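Local coordinates for ESX-1 secretion system protein EccA1 (Mycobacterium tuberculosis, PDB 4F3V) that probably hydrolyses ATP and may power export of ESX-1 virulence factors such as EsxA and EsxB, this chain being its N-terminal, tetratricopeptide-repeat domain, at residues A[39-44]-A[76-81]; A[9-14]-A[30-35]; A[15-18]-A[24-27]; A[59-64]-A[122-127]. All coordinates share one frame; numbering follows the deposited sequence.

Interaction 1 (A[39-44]-A[76-81]); sequences ACDAWI and ISMSTL
Met78 folds its thioether against the first turn of helix 40-48, touching Asp41 with its sulfur and Ile44 with its terminal methyl. In this mainly helical, tetratricopeptide-repeat type domain, the contact pins the loop between helix 69-72 and strand 84-86 onto the start of that helix. Met78 buries more surface than any other residue here. Its chain bends twice, at chi2 (-64°) and chi3 (-70°), so sulfur and methyl turn toward two residues one helical turn apart. SD sits over the flat face of the Asp41 carboxylate, 3.5 Å from Asp41 CG and slightly farther from both oxygens. Coming in over the face, it leaves the carboxylate oxygens to other partners: Asp41 OD2 is hydrogen-bonded to Ser71 OG and Asp41 OD1 to the backbone N of Gly68. Those two bonds satisfy a buried acid and fix how its plane is turned; the sulfur merely packs on it. Phe11 of helix 2-17 touches both Asp41 and Met78, and Phe67 lies against both Met78 and Ile44, so the contact is closed in by aromatic rings. On the Ile44 side the meeting is purely apolar. Met78 CE lies in the fork of the branched side chain, 3.7 Å from Ile44 CB and 3.9 Å from Ile44 CD1, with its closest approach, 3.5 Å, to Ile44 CG2.

Interaction 2 (A[9-14]-A[30-35]); sequences SLFESA and TEITNY
Leu10 lays its side chain alongside that of Ile32, the two running past each other in opposite senses, with Leu10 CB 3.8 Å from Ile32 CG1. They join helix 2-17 to helix 22-35 in an antiparallel pairing like the helical hairpins of tetratricopeptide-repeat domains; over these segments the axes come within 9.8 Å at an angle of 154°. Leu10 also reaches outward with a branch: its CD1 rests 3.6 Å from Glu31 CG, on the aliphatic part of the glutamate. Glu31 bends at chi2 (75°) beyond that point, and its carboxylate OE2 makes a salt bridge to Arg6, one turn before Leu10 on the same helix. An apolar stem and a charged end thus both tie Glu31 to helix 2-17. Deeper in, Ile32 occupies the middle of the contact, and on its other side it packs on Ala42 of helix 40-48 and on that helix's N-cap residue, Ala39. Phe11 turns its ring toward Leu70 and Ser71 of helix 69-72, presenting to the partner helix mainly its backbone and CB. Ile32 CD1 approaches the Phe11 ring at the edge, near its plane, 3.9 Å from Phe11 CB and only 3.5 Å from Phe11 N.

Interaction 3 (A[15-18]-A[24-27]); sequences VSML and RSLD
Arg24 meets Met17 near the turn that links helix 2-17 to helix 22-35, the closed end of an antiparallel helical hairpin in this tetratricopeptide-repeat type domain. The two side chains cross at about a right angle: Arg24 CB lies 3.6 Å from Met17 CG, and the methionine sulfur lies beside the arginine stem, 3.9 Å from Arg24 CD. Farther out, Met17 SD comes to the edge of the guanidinium, near its plane, 4.0 Å from Arg24 NH1. Met17 gets there because its CG stands anti to the backbone N (chi1 174°) and the chain then bends at chi2, swinging the sulfur across the arginine. Next comes Ser25, whose CA is 5.6 Å from Met17 CA. Its hydroxyl points into the other helix and touches the backbone itself: Ser25 OG is 3.3 Å from Met17 C and equally close to Met17 CB. Leu18 N is nearby too, but the angle is too poor for a hydrogen bond, and this N-H bonds to Val15 O. Ser25 OG hydrogen-bonds to Ala14 O; Ser21 O is a weaker second acceptor for the same proton. Leu18 brings its CD2 branch over to Ser25 CB at 3.7 Å, and Cys49 packs on both residues. A buried hydroxyl bonded to a carbonyl of the last turns of helix 2-17 lets the two backbones approach closely, while the thioether, at the outer side, packs on the arginine stem and guanidinium edge through dispersion, with no hydrogen bond across the contact.

Interaction 4 (A[59-64]-A[122-127]); sequences RAWYSR and MEALEA
Trp61 and Ala124 make the principal contact: the methyl of Ala124 sits over one face of the indole, offset toward the rim, with Ala124 CB 3.4 Å from Trp61 CZ2, a CH-pi approach. The outer end of the same ring reaches Ala127, whose CB lies at the ring edge, near its plane, 4.2 Å from Trp61 CH2. Trp61 extends this far because its ring leaves the helix anti to the backbone N (chi1 165°), and Phe108 of helix 101-115 stacks with it. The opposite face of the indole belongs to Arg64, which puts NH1 over the ring centre, 3.3 Å above its plane. A hydrogen bond fixes that position: Arg64 NH1 donates to Trp61 O at 2.9 Å, nearly straight at 166°, in the guanidinium plane but well above the plane of the carbonyl. Arg64 N reaches the same Trp61 O from the other face, so two donors from one residue grip a single carbonyl as helix 54-62 gives out. The tryptophan is thereby clamped between its own segment's arginine and the methyl of Ala124. The contact thus joins helix 54-62 to the sequence-distant helix 118-125, helix 101-115 packing on both, within the helical array of this tetratricopeptide-repeat domain.

How the interactions relate
Interactions 2 and 3 hold the same two helices, 2-17 and 22-35, and meet at Ala14 and Ser25; interaction 3 works close to the turn, through hydroxyl and thioether, interaction 2 farther along, mostly through aliphatic chains. Interaction 1 is the fully buried one. It adds the next helix, 40-48, which packs against interaction 2 through Ile32, while Leu81 meets Val15 of interaction 3. From there Trp43 rests against Arg59 and Ala60, leading to interaction 4. That contact, aromatic and partly exposed, lies about 23 Å between centres from interaction 2 and connects this N-terminal bundle to helix 118-125.

Interaction 1 (A[39-44]-A[76-81])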
loop_
_atom_site.group_PDB
_atom_site.type_symbol
_atom_site.label_atom_id
_atom_site.label_comp_id
_atom_site.label_asym_id
_atom_site.label_seq_id
_atom_site.Cartn_x
_atom_site.Cartn_y
_atom_site.Cartn_z
ATOM N N ALA A 39 2.299 2.951 23.980
ATOM C CA ALA A 39 2.069 4.348 23.636
ATOM C C ALA A 39 1.942 4.491 22.115
ATOM O O ALA A 39 2.871 4.918 21.427
ATOM C CB ALA A 39 3.186 5.251 24.167
ATOM N N CYS A 40 0.777 4.129 21.623
ATOM C CA CYS A 40 0.420 4.216 20.212
ATOM C C CYS A 40 0.859 5.524 19.538
ATOM O O CYS A 40 1.546 5.497 18.526
ATOM C CB CYS A 40 -1.085 4.051 20.080
ATOM S SG CYS A 40 -1.671 3.992 18.370
ATOM N N ASP A 41 0.531 6.663 20.146
ATOM C CA ASP A 41 0.874 7.974 19.557
ATOM C C ASP A 41 2.381 8.177 19.330
ATOM O O ASP A 41 2.776 8.821 18.366
ATOM C CB ASP A 41 0.309 9.134 20.402
ATOM C CG ASP A 41 -1.205 9.126 20.456
ATOM O OD1 ASP A 41 -1.838 8.344 19.695
ATOM O OD2 ASP A 41 -1.764 9.920 21.230
ATOM N N ALA A 42 3.203 7.621 20.207
ATOM C CA ALA A 42 4.655 7.699 20.039
ATOM C C ALA A 42 5.187 6.763 18.943
ATOM O O ALA A 42 6.156 7.096 18.263
ATOM C CB ALA A 42 5.361 7.467 21.384
ATOM N N TRP A 43 4.586 5.588 18.779
ATOM C CA TRP A 43 4.899 4.742 17.629
ATOM C C TRP A 43 4.584 5.447 16.336
ATOM O O TRP A 43 5.395 5.416 15.408
ATOM C CB TRP A 43 4.193 3.391 17.680
ATOM C CG TRP A 43 4.664 2.496 18.797
ATOM C CD1 TRP A 43 3.977 2.176 19.955
ATOM C CD2 TRP A 43 5.944 1.807 18.908
ATOM N NE1 TRP A 43 4.720 1.354 20.748
ATOM C CE2 TRP A 43 5.921 1.104 20.172
ATOM C CE3 TRP A 43 7.079 1.730 18.118
ATOM C CZ2 TRP A 43 6.987 0.341 20.610
ATOM C CZ3 TRP A 43 8.143 0.962 18.564
ATOM C CH2 TRP A 43 8.096 0.276 19.786
ATOM N N ILE A 44 3.460 6.156 16.286
ATOM C CA ILE A 44 3.102 6.946 15.112
ATOM C C ILE A 44 4.092 8.124 14.918
ATOM O O ILE A 44 4.461 8.462 13.801
ATOM C CB ILE A 44 1.622 7.418 15.192
ATOM C CG1 ILE A 44 0.697 6.173 15.163
ATOM C CG2 ILE A 44 1.279 8.385 14.060
ATOM C CD1 ILE A 44 -0.756 6.463 15.536
ATOM N N ILE A 76 -2.730 17.788 21.997
ATOM C CA ILE A 76 -2.283 17.801 20.591
ATOM C C ILE A 76 -3.152 16.841 19.804
ATOM O O ILE A 76 -3.371 15.692 20.223
ATOM C CB ILE A 76 -0.804 17.398 20.478
ATOM C CG1 ILE A 76 0.095 18.484 21.108
ATOM C CG2 ILE A 76 -0.395 17.105 19.013
ATOM C CD1 ILE A 76 1.566 18.104 21.186
ATOM N N SER A 77 -3.697 17.299 18.684
ATOM C CA SER A 77 -4.367 16.397 17.760
ATOM C C SER A 77 -3.319 15.584 16.968
ATOM O O SER A 77 -2.329 16.135 16.500
ATOM C CB SER A 77 -5.240 17.184 16.770
ATOM O OG SER A 77 -5.717 16.298 15.780
ATOM N N MET A 78 -3.534 14.281 16.813
ATOM C CA MET A 78 -2.586 13.448 16.057
ATOM C C MET A 78 -2.461 13.897 14.598
ATOM O O MET A 78 -1.434 13.672 13.982
ATOM C CB MET A 78 -2.929 11.958 16.136
ATOM C CG MET A 78 -2.613 11.342 17.497
ATOM S SD MET A 78 -0.843 11.381 17.869
ATOM C CE MET A 78 -0.337 10.175 16.663
ATOM N N SER A 79 -3.493 14.547 14.069
ATOM C CA SER A 79 -3.439 15.066 12.701
ATOM C C SER A 79 -2.370 16.110 12.526
ATOM O O SER A 79 -1.853 16.294 11.430
ATOM C CB SER A 79 -4.783 15.659 12.305
ATOM O OG SER A 79 -5.752 14.633 12.337
ATOM N N THR A 80 -2.042 16.790 13.613
ATOM C CA THR A 80 -1.040 17.860 13.599
ATOM C C THR A 80 0.375 17.292 13.365
ATOM O O THR A 80 1.244 17.988 12.862
ATOM C CB THR A 80 -1.145 18.656 14.910
ATOM O OG1 THR A 80 -2.435 19.304 14.936
ATOM C CG2 THR A 80 -0.022 19.734 15.020
ATOM N N LEU A 81 0.608 16.029 13.707
ATOM C CA LEU A 81 1.896 15.398 13.378
ATOM C C LEU A 81 2.117 15.229 11.868
ATOM O O LEU A 81 3.264 15.106 11.415
ATOM C CB LEU A 81 2.043 14.046 14.060
ATOM C CG LEU A 81 2.520 14.093 15.501
ATOM C CD1 LEU A 81 1.479 14.838 16.335
ATOM C CD2 LEU A 81 2.789 12.679 16.004
#

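Interaction 2 (A[9-14]-A[30-35])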
loop_
_atom_site.group_PDB
_atom_site.type_symbol
_atom_site.label_atom_id
_atom_site.label_comp_id
_atom_site.label_asym_id
_atom_site.label_seq_id
_atom_site.Cartn_x
_atom_site.Cartn_y
_atom_site.Cartn_z
ATOM N N SER A 9 5.432 15.269 28.612
ATOM C CA SER A 9 6.315 16.349 28.299
ATOM C C SER A 9 7.315 15.909 27.172
ATOM O O SER A 9 7.632 16.690 26.304
ATOM C CB SER A 9 6.952 16.884 29.583
ATOM O OG SER A 9 8.087 16.154 29.924
ATOM N N LEU A 10 7.751 14.645 27.155
ATOM C CA LEU A 10 8.588 14.138 26.053
ATOM C C LEU A 10 7.824 14.169 24.723
ATOM O O LEU A 10 8.381 14.551 23.692
ATOM C CB LEU A 10 9.066 12.702 26.319
ATOM C CG LEU A 10 10.157 12.462 27.371
ATOM C CD1 LEU A 10 10.304 10.951 27.554
ATOM C CD2 LEU A 10 11.474 13.087 27.009
ATOM N N PHE A 11 6.542 13.813 24.755
ATOM C CA PHE A 11 5.734 13.847 23.547
ATOM C C PHE A 11 5.555 15.260 22.995
ATOM O O PHE A 11 5.724 15.520 21.797
ATOM C CB PHE A 11 4.336 13.218 23.803
ATOM C CG PHE A 11 3.553 13.035 22.549
ATOM C CD1 PHE A 11 3.711 11.920 21.799
ATOM C CD2 PHE A 11 2.737 14.052 22.076
ATOM C CE1 PHE A 11 3.012 11.771 20.602
ATOM C CE2 PHE A 11 2.044 13.926 20.885
ATOM C CZ PHE A 11 2.188 12.785 20.141
ATOM N N GLU A 12 5.172 16.180 23.875
ATOM C CA GLU A 12 5.016 17.560 23.509
ATOM C C GLU A 12 6.327 18.112 22.905
ATOM O O GLU A 12 6.326 18.745 21.846
ATOM C CB GLU A 12 4.605 18.291 24.753
ATOM C CG GLU A 12 4.403 19.752 24.599
ATOM C CD GLU A 12 3.883 20.311 25.863
ATOM O OE1 GLU A 12 4.184 19.763 26.958
ATOM O OE2 GLU A 12 3.149 21.277 25.739
ATOM N N SER A 13 7.451 17.809 23.548
ATOM C CA SER A 13 8.741 18.258 23.047
ATOM C C SER A 13 9.010 17.636 21.691
ATOM O O SER A 13 9.498 18.324 20.794
ATOM C CB SER A 13 9.877 17.914 24.032
ATOM O OG SER A 13 9.733 18.696 25.213
ATOM N N ALA A 14 8.711 16.347 21.540
ATOM C CA ALA A 14 8.989 15.663 20.274
ATOM C C ALA A 14 8.230 16.345 19.131
ATOM O O ALA A 14 8.774 16.555 18.064
ATOM C CB ALA A 14 8.649 14.166 20.339
ATOM N N THR A 30 11.155 7.647 20.778
ATOM C CA THR A 30 11.731 6.356 21.110
ATOM C C THR A 30 11.904 6.206 22.619
ATOM O O THR A 30 11.685 5.128 23.160
ATOM C CB THR A 30 13.068 6.165 20.369
ATOM O OG1 THR A 30 12.798 6.180 18.965
ATOM C CG2 THR A 30 13.753 4.852 20.753
ATOM N N GLU A 31 12.287 7.284 23.289
ATOM C CA GLU A 31 12.354 7.280 24.728
ATOM C C GLU A 31 10.974 6.938 25.328
ATOM O O GLU A 31 10.898 6.165 26.282
ATOM C CB GLU A 31 12.814 8.639 25.224
ATOM C CG GLU A 31 13.024 8.752 26.718
ATOM C CD GLU A 31 14.281 8.083 27.201
ATOM O OE1 GLU A 31 15.039 7.521 26.400
ATOM O OE2 GLU A 31 14.514 8.124 28.410
ATOM N N ILE A 32 9.901 7.482 24.753
ATOM C CA ILE A 32 8.538 7.153 25.227
ATOM C C ILE A 32 8.231 5.666 25.060
ATOM O O ILE A 32 7.851 4.987 26.036
ATOM C CB ILE A 32 7.453 8.001 24.547
ATOM C CG1 ILE A 32 7.662 9.488 24.887
ATOM C CG2 ILE A 32 6.054 7.497 24.936
ATOM C CD1 ILE A 32 6.984 10.419 23.924
ATOM N N THR A 33 8.455 5.133 23.855
ATOM C CA THR A 33 8.134 3.711 23.602
ATOM C C THR A 33 9.015 2.766 24.406
ATOM O O THR A 33 8.568 1.686 24.772
ATOM C CB THR A 33 8.191 3.335 22.114
ATOM O OG1 THR A 33 9.514 3.533 21.620
ATOM C CG2 THR A 33 7.208 4.163 21.318
ATOM N N ASN A 34 10.252 3.169 24.698
ATOM C CA ASN A 34 11.104 2.419 25.624
ATOM C C ASN A 34 10.515 2.257 27.012
ATOM O O ASN A 34 10.743 1.237 27.650
ATOM C CB ASN A 34 12.490 3.078 25.774
ATOM C CG ASN A 34 13.400 2.812 24.582
ATOM O OD1 ASN A 34 13.051 2.056 23.674
ATOM N ND2 ASN A 34 14.595 3.411 24.602
ATOM N N TYR A 35 9.779 3.266 27.484
ATOM C CA TYR A 35 9.134 3.225 28.800
ATOM C C TYR A 35 7.704 2.718 28.760
ATOM O O TYR A 35 7.218 2.215 29.749
ATOM C CB TYR A 35 9.142 4.615 29.433
ATOM C CG TYR A 35 10.492 4.887 30.108
ATOM C CD1 TYR A 35 11.641 5.137 29.347
ATOM C CD2 TYR A 35 10.625 4.834 31.496
ATOM C CE1 TYR A 35 12.877 5.339 29.949
ATOM C CE2 TYR A 35 11.854 5.046 32.110
ATOM C CZ TYR A 35 12.971 5.298 31.334
ATOM O OH TYR A 35 14.178 5.494 31.954
#

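Interaction 3 (A[15-18]-A[24-27])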
loop_
_atom_site.group_PDB
_atom_site.type_symbol
_atom_site.label_atom_id
_atom_site.label_comp_id
_atom_site.label_asym_id
_atom_site.label_seq_id
_atom_site.Cartn_x
_atom_site.Cartn_y
_atom_site.Cartn_z
ATOM N N VAL A 15 6.970 16.686 19.355
ATOM C CA VAL A 15 6.185 17.311 18.316
ATOM C C VAL A 15 6.710 18.703 18.005
ATOM O O VAL A 15 6.770 19.080 16.852
ATOM C CB VAL A 15 4.687 17.347 18.666
ATOM C CG1 VAL A 15 3.908 18.117 17.591
ATOM C CG2 VAL A 15 4.175 15.898 18.802
ATOM N N SER A 16 7.101 19.455 19.016
ATOM C CA SER A 16 7.655 20.802 18.797
ATOM C C SER A 16 8.964 20.757 18.013
ATOM O O SER A 16 9.292 21.680 17.310
ATOM C CB SER A 16 7.927 21.494 20.121
ATOM O OG SER A 16 6.705 21.857 20.733
ATOM N N MET A 17 9.713 19.677 18.186
ATOM C CA MET A 17 11.029 19.529 17.586
ATOM C C MET A 17 10.926 19.098 16.108
ATOM O O MET A 17 11.916 19.179 15.390
ATOM C CB MET A 17 11.799 18.485 18.401
ATOM C CG MET A 17 13.152 18.077 17.863
ATOM S SD MET A 17 14.337 19.304 18.382
ATOM C CE MET A 17 14.042 19.003 20.142
ATOM N N LEU A 18 9.739 18.667 15.659
ATOM C CA LEU A 18 9.592 18.095 14.302
ATOM C C LEU A 18 10.052 19.008 13.164
ATOM O O LEU A 18 10.746 18.549 12.274
ATOM C CB LEU A 18 8.161 17.633 14.026
ATOM C CG LEU A 18 7.749 16.282 14.590
ATOM C CD1 LEU A 18 6.263 16.117 14.396
ATOM C CD2 LEU A 18 8.526 15.138 13.979
ATOM N N ARG A 24 16.103 14.344 16.380
ATOM C CA ARG A 24 15.873 14.600 17.801
ATOM C C ARG A 24 14.448 14.192 18.242
ATOM O O ARG A 24 14.283 13.662 19.333
ATOM C CB ARG A 24 16.148 16.064 18.147
ATOM C CG ARG A 24 17.636 16.456 18.101
ATOM C CD ARG A 24 17.897 17.756 18.852
ATOM N NE ARG A 24 19.133 18.426 18.435
ATOM C CZ ARG A 24 19.155 19.387 17.511
ATOM N NH1 ARG A 24 18.015 19.783 16.921
ATOM N NH2 ARG A 24 20.295 19.961 17.169
ATOM N N SER A 25 13.446 14.457 17.407
ATOM C CA SER A 25 12.087 14.039 17.694
ATOM C C SER A 25 12.049 12.514 17.829
ATOM O O SER A 25 11.448 11.990 18.762
ATOM C CB SER A 25 11.117 14.459 16.591
ATOM O OG SER A 25 10.978 15.867 16.540
ATOM N N LEU A 26 12.721 11.818 16.923
ATOM C CA LEU A 26 12.781 10.343 16.966
ATOM C C LEU A 26 13.347 9.856 18.301
ATOM O O LEU A 26 12.817 8.896 18.882
ATOM C CB LEU A 26 13.590 9.787 15.792
ATOM C CG LEU A 26 13.706 8.255 15.660
ATOM C CD1 LEU A 26 12.319 7.621 15.575
ATOM C CD2 LEU A 26 14.628 7.816 14.501
ATOM N N ASP A 27 14.408 10.511 18.784
ATOM C CA ASP A 27 15.035 10.119 20.048
ATOM C C ASP A 27 13.981 10.205 21.140
ATOM O O ASP A 27 13.913 9.330 21.989
ATOM C CB ASP A 27 16.188 11.045 20.454
ATOM C CG ASP A 27 17.442 10.869 19.609
ATOM O OD1 ASP A 27 17.655 9.774 19.030
ATOM O OD2 ASP A 27 18.228 11.847 19.553
#

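Interaction 4 (A[59-64]-A[122-127])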
loop_
_atom_site.group_PDB
_atom_site.type_symbol
_atom_site.label_atom_id
_atom_site.label_comp_id
_atom_site.label_asym_id
_atom_site.label_seq_id
_atom_site.Cartn_x
_atom_site.Cartn_y
_atom_site.Cartn_z
ATOM N N ARG A 59 3.478 -2.288 16.217
ATOM C CA ARG A 59 3.218 -1.813 17.558
ATOM C C ARG A 59 2.137 -0.766 17.561
ATOM O O ARG A 59 1.363 -0.693 18.515
ATOM C CB ARG A 59 4.495 -1.302 18.219
ATOM C CG ARG A 59 5.427 -2.440 18.553
ATOM C CD ARG A 59 5.248 -2.802 20.012
ATOM N NE ARG A 59 5.760 -4.132 20.278
ATOM C CZ ARG A 59 5.150 -5.066 21.018
ATOM N NH1 ARG A 59 3.963 -4.865 21.608
ATOM N NH2 ARG A 59 5.740 -6.236 21.161
ATOM N N ALA A 60 2.114 0.080 16.524
ATOM C CA ALA A 60 1.082 1.098 16.417
ATOM C C ALA A 60 -0.270 0.394 16.301
ATOM O O ALA A 60 -1.233 0.742 16.999
ATOM C CB ALA A 60 1.336 2.017 15.229
ATOM N N TRP A 61 -0.320 -0.647 15.482
ATOM C CA TRP A 61 -1.532 -1.432 15.320
ATOM C C TRP A 61 -1.951 -2.167 16.581
ATOM O O TRP A 61 -3.132 -2.158 16.974
ATOM C CB TRP A 61 -1.344 -2.410 14.177
ATOM C CG TRP A 61 -2.373 -3.499 14.138
ATOM C CD1 TRP A 61 -2.197 -4.844 14.453
ATOM C CD2 TRP A 61 -3.775 -3.362 13.822
ATOM N NE1 TRP A 61 -3.376 -5.523 14.334
ATOM C CE2 TRP A 61 -4.357 -4.692 13.943
ATOM C CE3 TRP A 61 -4.573 -2.314 13.462
ATOM C CZ2 TRP A 61 -5.696 -4.936 13.716
ATOM C CZ3 TRP A 61 -5.939 -2.571 13.225
ATOM C CH2 TRP A 61 -6.475 -3.857 13.341
ATOM N N TYR A 62 -0.996 -2.833 17.216
ATOM C CA TYR A 62 -1.252 -3.612 18.429
ATOM C C TYR A 62 -1.788 -2.735 19.575
ATOM O O TYR A 62 -2.633 -3.175 20.344
ATOM C CB TYR A 62 0.040 -4.326 18.855
ATOM C CG TYR A 62 -0.119 -5.339 19.963
ATOM C CD1 TYR A 62 -0.374 -6.688 19.681
ATOM C CD2 TYR A 62 0.020 -4.964 21.300
ATOM C CE1 TYR A 62 -0.520 -7.624 20.714
ATOM C CE2 TYR A 62 -0.103 -5.880 22.332
ATOM C CZ TYR A 62 -0.379 -7.209 22.045
ATOM O OH TYR A 62 -0.526 -8.128 23.086
ATOM N N SER A 63 -1.298 -1.498 19.660
ATOM C CA SER A 63 -1.728 -0.549 20.690
ATOM C C SER A 63 -2.810 0.450 20.211
ATOM O O SER A 63 -3.030 1.507 20.843
ATOM C CB SER A 63 -0.487 0.207 21.226
ATOM O OG SER A 63 0.115 0.991 20.233
ATOM N N ARG A 64 -3.499 0.111 19.127
ATOM C CA ARG A 64 -4.467 1.012 18.515
ATOM C C ARG A 64 -5.593 1.537 19.451
ATOM O O ARG A 64 -6.121 2.629 19.239
ATOM C CB ARG A 64 -5.114 0.337 17.300
ATOM C CG ARG A 64 -5.951 -0.884 17.626
ATOM C CD ARG A 64 -6.342 -1.641 16.369
ATOM N NE ARG A 64 -7.087 -2.851 16.675
ATOM C CZ ARG A 64 -6.559 -4.025 17.008
ATOM N NH1 ARG A 64 -5.246 -4.184 17.142
ATOM N NH2 ARG A 64 -7.361 -5.051 17.205
ATOM N N MET A 122 -5.456 -9.590 6.439
ATOM C CA MET A 122 -6.925 -9.700 6.270
ATOM C C MET A 122 -7.657 -9.609 7.590
ATOM O O MET A 122 -8.673 -8.936 7.706
ATOM C CB MET A 122 -7.307 -11.034 5.606
ATOM C CG MET A 122 -6.905 -11.135 4.147
ATOM S SD MET A 122 -7.524 -9.832 3.061
ATOM C CE MET A 122 -9.237 -10.281 3.207
ATOM N N GLU A 123 -7.123 -10.287 8.600
ATOM C CA GLU A 123 -7.713 -10.240 9.920
ATOM C C GLU A 123 -7.749 -8.803 10.472
ATOM O O GLU A 123 -8.725 -8.424 11.067
ATOM C CB GLU A 123 -6.962 -11.173 10.858
ATOM C CG GLU A 123 -7.520 -11.228 12.253
ATOM C CD GLU A 123 -6.755 -12.195 13.159
ATOM O OE1 GLU A 123 -6.158 -13.190 12.660
ATOM O OE2 GLU A 123 -6.758 -11.952 14.373
ATOM N N ALA A 124 -6.675 -8.032 10.277
ATOM C CA ALA A 124 -6.649 -6.631 10.716
ATOM C C ALA A 124 -7.704 -5.841 9.956
ATOM O O ALA A 124 -8.415 -5.045 10.546
ATOM C CB ALA A 124 -5.262 -6.004 10.519
ATOM N N LEU A 125 -7.841 -6.097 8.663
ATOM C CA LEU A 125 -8.831 -5.373 7.844
ATOM C C LEU A 125 -10.271 -5.625 8.305
ATOM O O LEU A 125 -11.108 -4.733 8.225
ATOM C CB LEU A 125 -8.670 -5.699 6.346
ATOM C CG LEU A 125 -7.403 -5.110 5.676
ATOM C CD1 LEU A 125 -7.290 -5.619 4.234
ATOM C CD2 LEU A 125 -7.355 -3.581 5.684
ATOM N N GLU A 126 -10.544 -6.835 8.784
ATOM C CA GLU A 126 -11.878 -7.247 9.178
ATOM C C GLU A 126 -12.143 -7.143 10.690
ATOM O O GLU A 126 -13.187 -7.569 11.149
ATOM C CB GLU A 126 -12.108 -8.693 8.691
ATOM C CG GLU A 126 -12.000 -8.815 7.175
ATOM C CD GLU A 126 -12.191 -10.231 6.660
ATOM O OE1 GLU A 126 -12.234 -11.178 7.476
ATOM O OE2 GLU A 126 -12.302 -10.387 5.418
ATOM N N ALA A 127 -11.208 -6.577 11.449
ATOM C CA ALA A 127 -11.317 -6.527 12.912
ATOM C C ALA A 127 -12.368 -5.549 13.413
ATOM O O ALA A 127 -12.771 -5.658 14.564
ATOM C CB ALA A 127 -9.979 -6.215 13.574
#